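Local coordinates for metallo-beta-lactamase superfamily protein (Thermus thermophilus, PDB 2ZWR) that is probably a zinc-dependent hydrolase of the metallo-beta-lactamase superfamily, with a pair of metal ions held in its active site, at residues A[118-123]-A[131-136]. Residues are numbered along the deposited sequence; the frame is centred on the assembly and turned at random.
Sequences QVLHLP and AFYDPE. With ZN (zinc ion), chain F.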
ATOM      1  N   GLN A 118      13.008   1.584  -2.467  1.00 15.57           N
ATOM      2  CA  GLN A 118      13.614   0.574  -1.610  1.00 16.13           C
ATOM      3  C   GLN A 118      12.495  -0.033  -0.762  1.00 15.08           C
ATOM      4  O   GLN A 118      11.693   0.695  -0.163  1.00 14.80           O
ATOM      5  CB  GLN A 118      14.702   1.201  -0.734  1.00 15.97           C
ATOM      6  CG  GLN A 118      15.294   0.272   0.330  1.00 18.63           C
ATOM      7  CD  GLN A 118      16.307   0.966   1.266  1.00 19.27           C
ATOM      8  OE1 GLN A 118      17.103   0.295   1.926  1.00 24.84           O
ATOM      9  NE2 GLN A 118      16.278   2.300   1.319  1.00 21.31           N
ATOM     10  N   VAL A 119      12.435  -1.361  -0.724  1.00 14.42           N
ATOM     11  CA  VAL A 119      11.424  -2.070   0.051  1.00 13.54           C
ATOM     12  C   VAL A 119      11.859  -2.216   1.512  1.00 13.58           C
ATOM     13  O   VAL A 119      12.946  -2.722   1.809  1.00 13.38           O
ATOM     14  CB  VAL A 119      11.076  -3.440  -0.584  1.00 13.56           C
ATOM     15  CG1 VAL A 119      10.075  -4.243   0.283  1.00 12.33           C
ATOM     16  CG2 VAL A 119      10.525  -3.245  -1.994  1.00 12.99           C
ATOM     17  N   LEU A 120      11.006  -1.728   2.410  1.00 13.14           N
ATOM     18  CA  LEU A 120      11.178  -1.884   3.849  1.00 13.16           C
ATOM     19  C   LEU A 120      10.131  -2.873   4.341  1.00 12.78           C
ATOM     20  O   LEU A 120       8.936  -2.615   4.202  1.00 12.85           O
ATOM     21  CB  LEU A 120      10.972  -0.538   4.555  1.00 13.48           C
ATOM     22  CG  LEU A 120      12.073   0.537   4.647  1.00 14.95           C
ATOM     23  CD1 LEU A 120      13.025   0.535   3.474  1.00 14.54           C
ATOM     24  CD2 LEU A 120      11.456   1.920   4.818  1.00 13.31           C
ATOM     25  N   HIS A 121      10.565  -4.002   4.892  1.00 11.90           N
ATOM     26  CA  HIS A 121       9.636  -4.928   5.504  1.00 11.53           C
ATOM     27  C   HIS A 121       9.329  -4.470   6.919  1.00 11.74           C
ATOM     28  O   HIS A 121      10.188  -4.521   7.808  1.00 11.36           O
ATOM     29  CB  HIS A 121      10.156  -6.372   5.505  1.00 11.42           C
ATOM     30  CG  HIS A 121       9.172  -7.359   6.059  1.00 11.77           C
ATOM     31  ND1 HIS A 121       9.490  -8.252   7.059  1.00 11.52           N
ATOM     32  CD2 HIS A 121       7.864  -7.572   5.770  1.00 12.42           C
ATOM     33  CE1 HIS A 121       8.431  -8.987   7.349  1.00 10.08           C
ATOM     34  NE2 HIS A 121       7.428  -8.593   6.584  1.00 11.46           N
ATOM     35  N   LEU A 122       8.084  -4.043   7.112  1.00 11.19           N
ATOM     36  CA  LEU A 122       7.649  -3.407   8.330  1.00 10.93           C
ATOM     37  C   LEU A 122       6.353  -4.058   8.821  1.00 10.79           C
ATOM     38  O   LEU A 122       5.282  -3.479   8.675  1.00 11.28           O
ATOM     39  CB  LEU A 122       7.447  -1.900   8.083  1.00 11.34           C
ATOM     40  CG  LEU A 122       8.682  -1.074   7.678  1.00 11.34           C
ATOM     41  CD1 LEU A 122       8.296   0.295   7.128  1.00  9.62           C
ATOM     42  CD2 LEU A 122       9.683  -0.942   8.848  1.00 12.34           C
ATOM     43  N   PRO A 123       6.453  -5.257   9.434  1.00 10.52           N
ATOM     44  CA  PRO A 123       5.269  -6.021   9.793  1.00 10.20           C
ATOM     45  C   PRO A 123       4.618  -5.452  11.062  1.00 10.07           C
ATOM     46  O   PRO A 123       5.178  -4.574  11.713  1.00  9.80           O
ATOM     47  CB  PRO A 123       5.847  -7.418  10.087  1.00  9.72           C
ATOM     48  CG  PRO A 123       7.180  -7.126  10.686  1.00 10.05           C
ATOM     49  CD  PRO A 123       7.691  -5.916   9.909  1.00 10.44           C
ATOM     50  N   ALA A 131       6.828  -1.008   3.191  1.00  9.43           N
ATOM     51  CA  ALA A 131       6.747   0.368   2.698  1.00  9.47           C
ATOM     52  C   ALA A 131       7.654   0.514   1.492  1.00  9.49           C
ATOM     53  O   ALA A 131       8.701  -0.140   1.416  1.00  9.36           O
ATOM     54  CB  ALA A 131       7.153   1.373   3.780  1.00  9.46           C
ATOM     55  N   PHE A 132       7.241   1.365   0.555  1.00  9.46           N
ATOM     56  CA  PHE A 132       8.025   1.685  -0.624  1.00 10.30           C
ATOM     57  C   PHE A 132       8.646   3.043  -0.425  1.00 10.71           C
ATOM     58  O   PHE A 132       7.944   4.056  -0.438  1.00 11.30           O
ATOM     59  CB  PHE A 132       7.160   1.641  -1.896  1.00  9.49           C
ATOM     60  CG  PHE A 132       6.492   0.320  -2.102  1.00 10.35           C
ATOM     61  CD1 PHE A 132       7.206  -0.752  -2.625  1.00  9.65           C
ATOM     62  CD2 PHE A 132       5.156   0.135  -1.741  1.00  9.70           C
ATOM     63  CE1 PHE A 132       6.604  -1.990  -2.799  1.00  9.69           C
ATOM     64  CE2 PHE A 132       4.535  -1.090  -1.916  1.00 10.03           C
ATOM     65  CZ  PHE A 132       5.263  -2.163  -2.439  1.00 11.65           C
ATOM     66  N   TYR A 133       9.966   3.048  -0.247  1.00 11.93           N
ATOM     67  CA  TYR A 133      10.714   4.240   0.163  1.00 13.07           C
ATOM     68  C   TYR A 133      11.517   4.847  -0.991  1.00 13.64           C
ATOM     69  O   TYR A 133      12.286   4.154  -1.669  1.00 13.87           O
ATOM     70  CB  TYR A 133      11.623   3.922   1.374  1.00 13.09           C
ATOM     71  CG  TYR A 133      12.444   5.104   1.869  1.00 14.57           C
ATOM     72  CD1 TYR A 133      11.850   6.354   2.077  1.00 14.56           C
ATOM     73  CD2 TYR A 133      13.812   4.970   2.146  1.00 15.03           C
ATOM     74  CE1 TYR A 133      12.594   7.443   2.516  1.00 15.05           C
ATOM     75  CE2 TYR A 133      14.566   6.060   2.594  1.00 15.83           C
ATOM     76  CZ  TYR A 133      13.945   7.289   2.782  1.00 14.92           C
ATOM     77  OH  TYR A 133      14.670   8.376   3.224  1.00 16.31           O
ATOM     78  N   ASP A 134      11.318   6.143  -1.205  1.00 14.59           N
ATOM     79  CA  ASP A 134      12.014   6.892  -2.236  1.00 15.92           C
ATOM     80  C   ASP A 134      12.850   8.012  -1.591  1.00 17.15           C
ATOM     81  O   ASP A 134      12.377   9.138  -1.422  1.00 16.99           O
ATOM     82  CB  ASP A 134      11.007   7.421  -3.269  1.00 15.77           C
ATOM     83  CG  ASP A 134      11.565   8.546  -4.133  1.00 16.17           C
ATOM     84  OD1 ASP A 134      12.766   8.533  -4.473  1.00 17.58           O
ATOM     85  OD2 ASP A 134      10.783   9.454  -4.474  1.00 17.58           O
ATOM     86  N   PRO A 135      14.105   7.693  -1.214  1.00 18.50           N
ATOM     87  CA  PRO A 135      14.979   8.651  -0.531  1.00 19.36           C
ATOM     88  C   PRO A 135      15.265   9.914  -1.336  1.00 20.15           C
ATOM     89  O   PRO A 135      15.402  10.991  -0.757  1.00 20.75           O
ATOM     90  CB  PRO A 135      16.278   7.862  -0.309  1.00 19.40           C
ATOM     91  CG  PRO A 135      16.213   6.704  -1.252  1.00 19.61           C
ATOM     92  CD  PRO A 135      14.762   6.385  -1.408  1.00 18.62           C
ATOM     93  N   GLU A 136      15.345   9.778  -2.654  1.00 20.89           N
ATOM     94  CA  GLU A 136      15.680  10.892  -3.526  1.00 21.21           C
ATOM     95  C   GLU A 136      14.580  11.943  -3.571  1.00 21.02           C
ATOM     96  O   GLU A 136      14.869  13.143  -3.533  1.00 21.71           O
ATOM     97  CB  GLU A 136      16.018  10.384  -4.931  1.00 21.61           C
TER
HETATM   98 ZN    ZN F 211      11.502  -8.445   7.804  1.00 21.78          ZN
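With CG anti to the backbone N in both Gln118 (chi1 173°) and Tyr133 (chi1 180°), the two side chains rise side by side from one face of the sheet. The extended Gln118 chain carries NE2 to the ring edge of Tyr133, in the ring plane and 3.7 Å from CD2, with amide and ring planes 31° apart. On that face Leu120, its CG beside the backbone N, crosses Tyr133 obliquely and sets CD2 4.0 Å from Tyr133 CB. Beyond the strand end, Leu122 presses CD1 onto Ala131 CB at 3.7 Å, and helix 161-171 packs against Leu122. Val119 and Phe132 occupy the other face, where Val119 CG2 meets Phe132 CE1 at 4.2 Å.

The backbones form an antiparallel hairpin pairing inside the second sheet of the metallo-beta-lactamase fold. Two hydrogen-bonded pairs, Gln118 with Tyr133 and Leu120 with Ala131, flank the non-hydrogen-bonded pair Val119-Phe132. Gln118 N reaches Tyr133 O at 2.8 Å, and Leu120 N points almost straight at Ala131 O. All four bonds lie in the carbonyl planes.

His121 points away from the partner strand; its ND1 binds a zinc ion outside the dinuclear centre at 2.1 Å, while NE2 is hydrogen-bonded to Pro127 O. Reciprocal amide bonds thus satisfy N and O of Gln118, Leu120, Ala131 and Tyr133, while the Val119 and Phe132 backbones bond outward, to Gly111 and Met112 and to Phe141.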